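Local atomic coordinates of putative lipoprotein YcdA (Bacillus subtilis subsp. subtilis str. 168, PDB entry 4R4G), a protein that is of unknown function but is probably a membrane-anchored lipoprotein, with an Ig-like N-terminal domain joined by a kinked helix to an alpha/beta C-terminal domain. Residues P27-K32 with T226-K231; E214-N219 with K241-S246; I235-V240 with T294-M299. All blocks are in the same frame, centred on the assembly; numbering follows the deposited sequence. Where two conformers were deposited one is given.

Contact 1 (P27-K32 with T226-K231)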
loop_
_atom_site.group_PDB
_atom_site.type_symbol
_atom_site.label_atom_id
_atom_site.label_comp_id
_atom_site.label_asym_id
_atom_site.label_seq_id
_atom_site.Cartn_x
_atom_site.Cartn_y
_atom_site.Cartn_z
ATOM N N PRO A 27 -7.115 -8.547 2.658
ATOM C CA PRO A 27 -7.941 -8.622 3.868
ATOM C C PRO A 27 -8.162 -7.268 4.574
ATOM O O PRO A 27 -7.532 -6.249 4.253
ATOM C CB PRO A 27 -7.162 -9.592 4.761
ATOM C CG PRO A 27 -5.794 -9.649 4.204
ATOM C CD PRO A 27 -5.906 -9.392 2.765
ATOM N N SER A 28 -9.111 -7.255 5.529
ATOM C CA SER A 28 -9.421 -6.092 6.356
ATOM C C SER A 28 -8.200 -5.792 7.221
ATOM O O SER A 28 -7.463 -6.738 7.521
ATOM C CB SER A 28 -10.644 -6.394 7.224
ATOM O OG SER A 28 -10.909 -5.406 8.208
ATOM N N LYS A 29 -7.973 -4.504 7.633
ATOM C CA LYS A 29 -6.859 -4.142 8.541
ATOM C C LYS A 29 -6.966 -4.989 9.830
ATOM O O LYS A 29 -5.957 -5.347 10.440
ATOM C CB LYS A 29 -6.853 -2.620 8.926
ATOM C CG LYS A 29 -7.066 -1.593 7.799
ATOM C CD LYS A 29 -7.058 -0.104 8.247
ATOM C CE LYS A 29 -7.306 0.823 7.056
ATOM N NZ LYS A 29 -7.168 2.274 7.390
ATOM N N TYR A 30 -8.224 -5.346 10.192
ATOM C CA TYR A 30 -8.601 -6.042 11.408
ATOM C C TYR A 30 -8.865 -7.543 11.201
ATOM O O TYR A 30 -9.167 -8.227 12.185
ATOM C CB TYR A 30 -9.818 -5.328 12.028
ATOM C CG TYR A 30 -9.623 -3.828 12.056
ATOM C CD1 TYR A 30 -8.688 -3.244 12.904
ATOM C CD2 TYR A 30 -10.270 -3.005 11.140
ATOM C CE1 TYR A 30 -8.444 -1.875 12.879
ATOM C CE2 TYR A 30 -10.036 -1.631 11.108
ATOM C CZ TYR A 30 -9.120 -1.070 11.980
ATOM O OH TYR A 30 -8.880 0.288 11.970
ATOM N N ASP A 31 -8.674 -8.074 9.961
ATOM C CA ASP A 31 -8.825 -9.505 9.649
ATOM C C ASP A 31 -7.741 -10.310 10.368
ATOM O O ASP A 31 -6.559 -9.971 10.275
ATOM C CB ASP A 31 -8.734 -9.732 8.127
ATOM C CG ASP A 31 -9.401 -10.982 7.562
ATOM O OD1 ASP A 31 -9.213 -12.082 8.152
ATOM O OD2 ASP A 31 -10.066 -10.871 6.488
ATOM N N LYS A 32 -8.141 -11.349 11.104
ATOM C CA LYS A 32 -7.189 -12.164 11.855
ATOM C C LYS A 32 -7.151 -13.610 11.340
ATOM O O LYS A 32 -6.318 -14.396 11.797
ATOM C CB LYS A 32 -7.503 -12.120 13.368
ATOM C CG LYS A 32 -7.226 -10.761 14.041
ATOM C CD LYS A 32 -5.736 -10.352 14.052
ATOM C CE LYS A 32 -5.543 -8.877 14.331
ATOM N NZ LYS A 32 -4.110 -8.479 14.261
ATOM N N THR A 226 1.268 -2.877 -0.191
ATOM C CA THR A 226 -0.089 -2.486 0.212
ATOM C C THR A 226 -0.625 -3.618 1.109
ATOM O O THR A 226 -0.670 -4.780 0.672
ATOM C CB THR A 226 -0.981 -2.242 -0.994
ATOM O OG1 THR A 226 -0.334 -1.306 -1.854
ATOM C CG2 THR A 226 -2.333 -1.718 -0.596
ATOM N N THR A 227 -0.972 -3.289 2.363
ATOM C CA THR A 227 -1.435 -4.280 3.320
ATOM C C THR A 227 -2.981 -4.296 3.436
ATOM O O THR A 227 -3.553 -5.352 3.733
ATOM C CB THR A 227 -0.730 -4.084 4.656
ATOM O OG1 THR A 227 -0.887 -2.738 5.121
ATOM C CG2 THR A 227 0.742 -4.423 4.570
ATOM N N SER A 228 -3.655 -3.162 3.165
ATOM C CA SER A 228 -5.122 -3.068 3.209
ATOM C C SER A 228 -5.640 -1.938 2.356
ATOM O O SER A 228 -5.001 -0.900 2.259
ATOM C CB SER A 228 -5.622 -2.876 4.638
ATOM O OG SER A 228 -4.935 -1.839 5.316
ATOM N N ILE A 229 -6.779 -2.155 1.711
ATOM C CA ILE A 229 -7.499 -1.166 0.911
ATOM C C ILE A 229 -8.894 -1.088 1.482
ATOM O O ILE A 229 -9.504 -2.126 1.784
ATOM C CB ILE A 229 -7.529 -1.440 -0.618
ATOM C CG1 ILE A 229 -6.122 -1.661 -1.184
ATOM C CG2 ILE A 229 -8.299 -0.320 -1.379
ATOM C CD1 ILE A 229 -6.080 -2.596 -2.288
ATOM N N SER A 230 -9.385 0.146 1.654
ATOM C CA SER A 230 -10.696 0.422 2.204
ATOM C C SER A 230 -11.242 1.680 1.563
ATOM O O SER A 230 -10.942 2.814 1.955
ATOM C CB SER A 230 -10.654 0.520 3.730
ATOM O OG SER A 230 -10.342 -0.722 4.350
ATOM N N LYS A 231 -12.044 1.431 0.528
ATOM C CA LYS A 231 -12.769 2.388 -0.290
ATOM C C LYS A 231 -11.763 3.235 -1.056
ATOM O O LYS A 231 -11.042 2.665 -1.875
ATOM C CB LYS A 231 -13.797 3.200 0.541
ATOM C CG LYS A 231 -14.923 2.323 1.111
ATOM C CD LYS A 231 -15.843 3.086 2.049
ATOM C CE LYS A 231 -17.021 2.255 2.506
ATOM N NZ LYS A 231 -18.105 3.113 3.061
#
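Lys29 lays the aliphatic part of its side chain over the hydroxyl of Ser228. Its CG comes to 3.3 Å from Ser228 OG, and CD and CE pass the same oxygen at 4.0 Å each, so the touching is done by methylenes alongside a hydroxyl. The chain is placed by a first torsion that sets CG anti to the carbonyl carbon (chi1 -45°) and is extended from there on; farther out, Lys29 CE approaches Ser230 OG at 4.4 Å. Ser228 holds OG in the crowded position between its backbone N and carbonyl carbon. Pro27 O lies 3.9 Å from Ser228 CB. No hydrogen bond links the two segments: van der Waals contacts carry the touch.

What positions Lys29 is a type I beta turn from Ser28 to Asp31, closed by Asp31 N to Ser28 O at 3.0 Å. A weak bond from Tyr30 N to Ser28 OG lies inside the turn, and the Tyr30 ring carries Lys29 CB over the centre of one face, 3.9 Å above its plane. Asp31, the last residue of the turn, hydrogen-bonds to Thr74 and Ser33. In the partner strand, Thr227 and Ser228 together stand opposite the single residue Ile235, a classic beta bulge.

The contact is a small interdomain touch at the surface: the loop between strands 16-25 and 39-48 of the Ig-like domain meets the end of strand 221-230 of the C-terminal domain, with Ile235 of strand 233-244 touching both Lys29 and Ser228.

Contact 2 (E214-N219 with K241-S246)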
loop_
_atom_site.group_PDB
_atom_site.type_symbol
_atom_site.label_atom_id
_atom_site.label_comp_id
_atom_site.label_asym_id
_atom_site.label_seq_id
_atom_site.Cartn_x
_atom_site.Cartn_y
_atom_site.Cartn_z
ATOM N N GLU A 214 21.424 11.452 -3.809
ATOM C CA GLU A 214 22.238 10.513 -4.575
ATOM C C GLU A 214 22.659 9.357 -3.676
ATOM O O GLU A 214 22.610 8.205 -4.115
ATOM C CB GLU A 214 23.441 11.186 -5.235
ATOM C CG GLU A 214 23.864 10.458 -6.504
ATOM C CD GLU A 214 25.364 10.300 -6.703
ATOM O OE1 GLU A 214 26.065 11.326 -6.888
ATOM O OE2 GLU A 214 25.832 9.136 -6.708
ATOM N N GLY A 215 22.976 9.675 -2.415
ATOM C CA GLY A 215 23.344 8.700 -1.396
ATOM C C GLY A 215 22.209 7.738 -1.104
ATOM O O GLY A 215 22.408 6.522 -1.126
ATOM N N LEU A 216 20.994 8.270 -0.879
ATOM C CA LEU A 216 19.826 7.450 -0.587
ATOM C C LEU A 216 19.454 6.584 -1.769
ATOM O O LEU A 216 19.121 5.425 -1.563
ATOM C CB LEU A 216 18.624 8.292 -0.140
ATOM C CG LEU A 216 18.791 9.153 1.129
ATOM C CD1 LEU A 216 17.531 9.936 1.415
ATOM C CD2 LEU A 216 19.125 8.321 2.355
ATOM N N SER A 217 19.566 7.098 -3.001
ATOM C CA SER A 217 19.219 6.343 -4.217
ATOM C C SER A 217 20.025 5.064 -4.351
ATOM O O SER A 217 19.515 4.079 -4.877
ATOM C CB SER A 217 19.404 7.198 -5.472
ATOM O OG SER A 217 20.752 7.227 -5.912
ATOM N N LYS A 218 21.263 5.078 -3.861
ATOM C CA LYS A 218 22.221 3.977 -3.964
ATOM C C LYS A 218 22.388 3.147 -2.679
ATOM O O LYS A 218 22.486 1.930 -2.757
ATOM C CB LYS A 218 23.595 4.548 -4.357
ATOM C CG LYS A 218 23.689 4.925 -5.829
ATOM C CD LYS A 218 24.777 5.959 -6.128
ATOM C CE LYS A 218 26.158 5.387 -6.392
ATOM N NZ LYS A 218 27.175 6.468 -6.557
ATOM N N ASN A 219 22.488 3.802 -1.521
ATOM C CA ASN A 219 22.822 3.159 -0.252
ATOM C C ASN A 219 21.633 2.992 0.703
ATOM O O ASN A 219 21.834 2.749 1.891
ATOM C CB ASN A 219 23.946 3.952 0.429
ATOM C CG ASN A 219 25.038 4.396 -0.523
ATOM O OD1 ASN A 219 25.421 3.654 -1.447
ATOM N ND2 ASN A 219 25.538 5.635 -0.333
ATOM N N LYS A 241 15.415 0.345 4.630
ATOM C CA LYS A 241 16.802 0.102 5.011
ATOM C C LYS A 241 17.469 1.486 4.985
ATOM O O LYS A 241 17.608 2.046 3.891
ATOM C CB LYS A 241 17.455 -0.900 4.028
ATOM C CG LYS A 241 18.931 -1.230 4.303
ATOM C CD LYS A 241 19.501 -2.277 3.315
ATOM C CE LYS A 241 19.856 -1.723 1.944
ATOM N NZ LYS A 241 20.207 -2.795 0.979
ATOM N N PRO A 242 17.787 2.117 6.136
ATOM C CA PRO A 242 18.348 3.469 6.071
ATOM C C PRO A 242 19.834 3.525 5.797
ATOM O O PRO A 242 20.519 2.519 5.943
ATOM C CB PRO A 242 18.068 4.024 7.469
ATOM C CG PRO A 242 18.071 2.854 8.345
ATOM C CD PRO A 242 17.649 1.661 7.537
ATOM N N VAL A 243 20.331 4.719 5.443
ATOM C CA VAL A 243 21.744 4.983 5.318
ATOM C C VAL A 243 22.201 5.142 6.790
ATOM O O VAL A 243 21.487 5.773 7.579
ATOM C CB VAL A 243 22.012 6.240 4.406
ATOM C CG1 VAL A 243 23.362 6.864 4.659
ATOM C CG2 VAL A 243 21.874 5.912 2.927
ATOM N N ASP A 244 23.330 4.515 7.180
ATOM C CA ASP A 244 23.851 4.658 8.542
ATOM C C ASP A 244 24.762 5.872 8.587
ATOM O O ASP A 244 25.925 5.791 8.200
ATOM C CB ASP A 244 24.570 3.382 9.031
ATOM C CG ASP A 244 25.112 3.457 10.454
ATOM O OD1 ASP A 244 24.714 4.381 11.200
ATOM O OD2 ASP A 244 25.922 2.583 10.825
ATOM N N ALA A 245 24.212 6.999 9.049
ATOM C CA ALA A 245 24.888 8.292 9.134
ATOM C C ALA A 245 25.483 8.529 10.516
ATOM O O ALA A 245 25.858 9.668 10.845
ATOM C CB ALA A 245 23.923 9.409 8.782
ATOM N N SER A 246 25.630 7.444 11.299
ATOM C CA SER A 246 26.185 7.502 12.648
ATOM C C SER A 246 27.544 8.157 12.652
ATOM O O SER A 246 27.810 8.979 13.528
ATOM C CB SER A 246 26.259 6.111 13.276
ATOM O OG SER A 246 26.943 5.180 12.452
#
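Unusually, one methyl, Val243 CG2, makes most of the contact, and no hydrogen bond joins the two segments. It lies 3.3 Å from the backbone oxygen Asn219 O, and also meets Asn219 CB at 3.8 Å and Leu216 CD2 at 3.7 Å. It is put there by a first torsion that leaves CG2 anti to the carbonyl carbon of Val243 and CG1 anti to the backbone N (chi1 158°). The side chains of Leu216 and Val243 cross at about a right angle, meeting through their methyls.

This is helix-on-strand packing in the C-terminal domain, assigned to a family of the NTF2 clan: residues 214-219 of helix 203-219 rest on the far end of strand 233-244. Phe283 of helix 268-283 touches both Leu216 and Val243, while the backbone of Val243 bonds to Phe323 and Lys325.

Just past Val243 the chain turns: Asp244 OD1 accepts from Ser246 N at 3.2 Å, an Asx turn, and from Ser246 OG at 2.7 Å, both donors coming from the same face of the carboxylate. On the helix, Lys218 NZ forms a salt bridge with Glu214 OE2.

Contact 3 (I235-V240 with T294-M299)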
loop_
_atom_site.group_PDB
_atom_site.type_symbol
_atom_site.label_atom_id
_atom_site.label_comp_id
_atom_site.label_asym_id
_atom_site.label_seq_id
_atom_site.Cartn_x
_atom_site.Cartn_y
_atom_site.Cartn_z
ATOM N N ILE A 235 -3.427 1.359 2.836
ATOM C CA ILE A 235 -2.322 1.347 3.797
ATOM C C ILE A 235 -1.155 0.615 3.152
ATOM O O ILE A 235 -1.259 -0.575 2.835
ATOM C CB ILE A 235 -2.670 0.775 5.209
ATOM C CG1 ILE A 235 -3.764 1.609 5.904
ATOM C CG2 ILE A 235 -1.404 0.634 6.102
ATOM C CD1 ILE A 235 -3.461 3.137 6.093
ATOM N N VAL A 236 -0.051 1.347 2.944
ATOM C CA VAL A 236 1.176 0.831 2.373
ATOM C C VAL A 236 2.179 0.707 3.502
ATOM O O VAL A 236 2.403 1.655 4.264
ATOM C CB VAL A 236 1.707 1.681 1.202
ATOM C CG1 VAL A 236 2.920 1.006 0.559
ATOM C CG2 VAL A 236 0.631 1.931 0.154
ATOM N N GLU A 237 2.742 -0.479 3.631
ATOM C CA GLU A 237 3.738 -0.821 4.626
ATOM C C GLU A 237 5.103 -0.666 3.963
ATOM O O GLU A 237 5.450 -1.425 3.052
ATOM C CB GLU A 237 3.469 -2.251 5.105
ATOM C CG GLU A 237 4.215 -2.699 6.341
ATOM C CD GLU A 237 3.508 -3.788 7.129
ATOM O OE1 GLU A 237 2.328 -3.588 7.512
ATOM O OE2 GLU A 237 4.149 -4.833 7.391
ATOM N N ALA A 238 5.837 0.378 4.350
ATOM C CA ALA A 238 7.154 0.662 3.786
ATOM C C ALA A 238 8.237 0.145 4.703
ATOM O O ALA A 238 8.305 0.544 5.866
ATOM C CB ALA A 238 7.313 2.146 3.560
ATOM N N THR A 239 9.044 -0.794 4.209
ATOM C CA THR A 239 10.126 -1.346 5.009
ATOM C C THR A 239 11.363 -0.700 4.448
ATOM O O THR A 239 11.724 -0.909 3.282
ATOM C CB THR A 239 10.095 -2.888 5.036
ATOM O OG1 THR A 239 8.799 -3.350 5.495
ATOM C CG2 THR A 239 11.205 -3.468 5.893
ATOM N N VAL A 240 11.968 0.155 5.262
ATOM C CA VAL A 240 13.071 0.964 4.822
ATOM C C VAL A 240 14.378 0.582 5.482
ATOM O O VAL A 240 14.458 0.537 6.714
ATOM C CB VAL A 240 12.735 2.468 5.098
ATOM C CG1 VAL A 240 13.934 3.389 4.815
ATOM C CG2 VAL A 240 11.496 2.926 4.317
ATOM N N THR A 294 9.821 -0.203 9.672
ATOM C CA THR A 294 8.605 -0.368 8.896
ATOM C C THR A 294 7.668 0.780 9.251
ATOM O O THR A 294 7.433 1.043 10.430
ATOM C CB THR A 294 8.020 -1.748 9.122
ATOM O OG1 THR A 294 9.069 -2.713 8.981
ATOM C CG2 THR A 294 6.928 -2.062 8.141
ATOM N N VAL A 295 7.205 1.515 8.245
ATOM C CA VAL A 295 6.338 2.672 8.462
ATOM C C VAL A 295 5.064 2.436 7.711
ATOM O O VAL A 295 5.113 2.025 6.556
ATOM C CB VAL A 295 7.014 4.015 8.043
ATOM C CG1 VAL A 295 6.071 5.202 8.224
ATOM C CG2 VAL A 295 8.293 4.253 8.822
ATOM N N GLU A 296 3.925 2.684 8.346
ATOM C CA GLU A 296 2.645 2.556 7.661
ATOM C C GLU A 296 2.296 3.919 7.133
ATOM O O GLU A 296 2.456 4.917 7.839
ATOM C CB GLU A 296 1.547 1.982 8.566
ATOM C CG GLU A 296 1.631 0.474 8.716
ATOM C CD GLU A 296 0.466 -0.193 9.419
ATOM O OE1 GLU A 296 0.049 0.307 10.492
ATOM O OE2 GLU A 296 0.011 -1.253 8.926
ATOM N N VAL A 297 1.924 3.973 5.864
ATOM C CA VAL A 297 1.640 5.214 5.156
ATOM C C VAL A 297 0.292 5.067 4.469
ATOM O O VAL A 297 0.039 4.053 3.819
ATOM C CB VAL A 297 2.809 5.512 4.158
ATOM C CG1 VAL A 297 2.381 6.407 3.002
ATOM C CG2 VAL A 297 4.013 6.103 4.878
ATOM N N LYS A 298 -0.566 6.074 4.611
ATOM C CA LYS A 298 -1.881 6.083 3.994
ATOM C C LYS A 298 -1.833 6.807 2.648
ATOM O O LYS A 298 -1.344 7.941 2.551
ATOM C CB LYS A 298 -2.913 6.730 4.942
ATOM C CG LYS A 298 -4.382 6.606 4.521
ATOM C CD LYS A 298 -5.350 7.252 5.534
ATOM C CE LYS A 298 -5.382 8.769 5.484
ATOM N NZ LYS A 298 -6.503 9.332 6.278
HETATM N N MSE A 299 -2.325 6.122 1.613
HETATM C CA MSE A 299 -2.473 6.629 0.246
HETATM C C MSE A 299 -3.939 6.913 -0.000
HETATM O O MSE A 299 -4.790 6.259 0.607
HETATM C CB MSE A 299 -1.971 5.608 -0.797
HETATM C CG MSE A 299 -0.514 5.197 -0.659
HETATM SE SE MSE A 299 0.725 6.642 -0.889
HETATM C CE MSE A 299 0.606 6.949 -2.826
#
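Ile235 and Lys298 are a non-hydrogen-bonded pair in the antiparallel pairing of strands 233-244 and 293-301 in the mixed sheet of the C-terminal domain; the two segments run at 153° to each other.

The backbone is joined by four hydrogen bonds in two reciprocal pairs, Val236 with Val297 and Ala238 with Val295. Val236 N to Val297 O, at 2.8 Å, is nearly straight. CA-H...O contacts lie beside these bonds, as from Thr294 CA to Ala238 O.

Side-chain packing occurs on both faces. Val236, Ala238, Val295 and Val297 point to the buried face, covered by Leu150 of helix 145-157 and Leu319 of helix 314-321; here Val236 CG2 meets CG of Met299, a selenomethionine, at 3.6 Å. On the other face Ile235 reaches across with two branches: CD1 lies 3.8 Å from Lys298 CB, and the side chain crosses that of Glu296 obliquely, its CG2 methyl nearest Glu296 OE2 at 3.7 Å and close to CB, CG and CD. An alanine at Ile235 would probably open a gap against Lys298 and leave the Glu296 side chain freer to turn, since both of these branches would be gone. Glu237, with CG anti to its backbone N (chi1 -168°), brings that methylene against Thr294 CG2, a methyl that also meets the hydroxyl oxygen Thr239 OG1 at 3.5 Å.

The like charges of Glu237 and Glu296 lie close and would probably repel each other. Their carboxylates are turned 64° apart, and their proximity might raise the proton affinity of either; Glu237 OE1 and Glu296 OE2 stand 3.6 Å from each other.

Contacts 1 and 3 share a border. Their centres are 13 Å apart, and the bulge of contact 1 is probably bonded to Ile235 of contact 3 twice, Thr227 N to Ile235 O and Ser228 O to Ile235 N, both at 2.8 Å. The N-terminal-domain loop 27-32 touches strand 221-230, the neighbour of strand 233-244 in the sheet that holds contact 3. Contact 2 lies along the same strand 233-244, its centre 18 Å from that of contact 3 and 31 Å from that of contact 1. Bound tetraethylene glycol, probably from the crystallisation liquor, lies about 4 Å from the side chains of Thr227 and Glu237, and also about 4 Å from that of Leu216, well away from the other two.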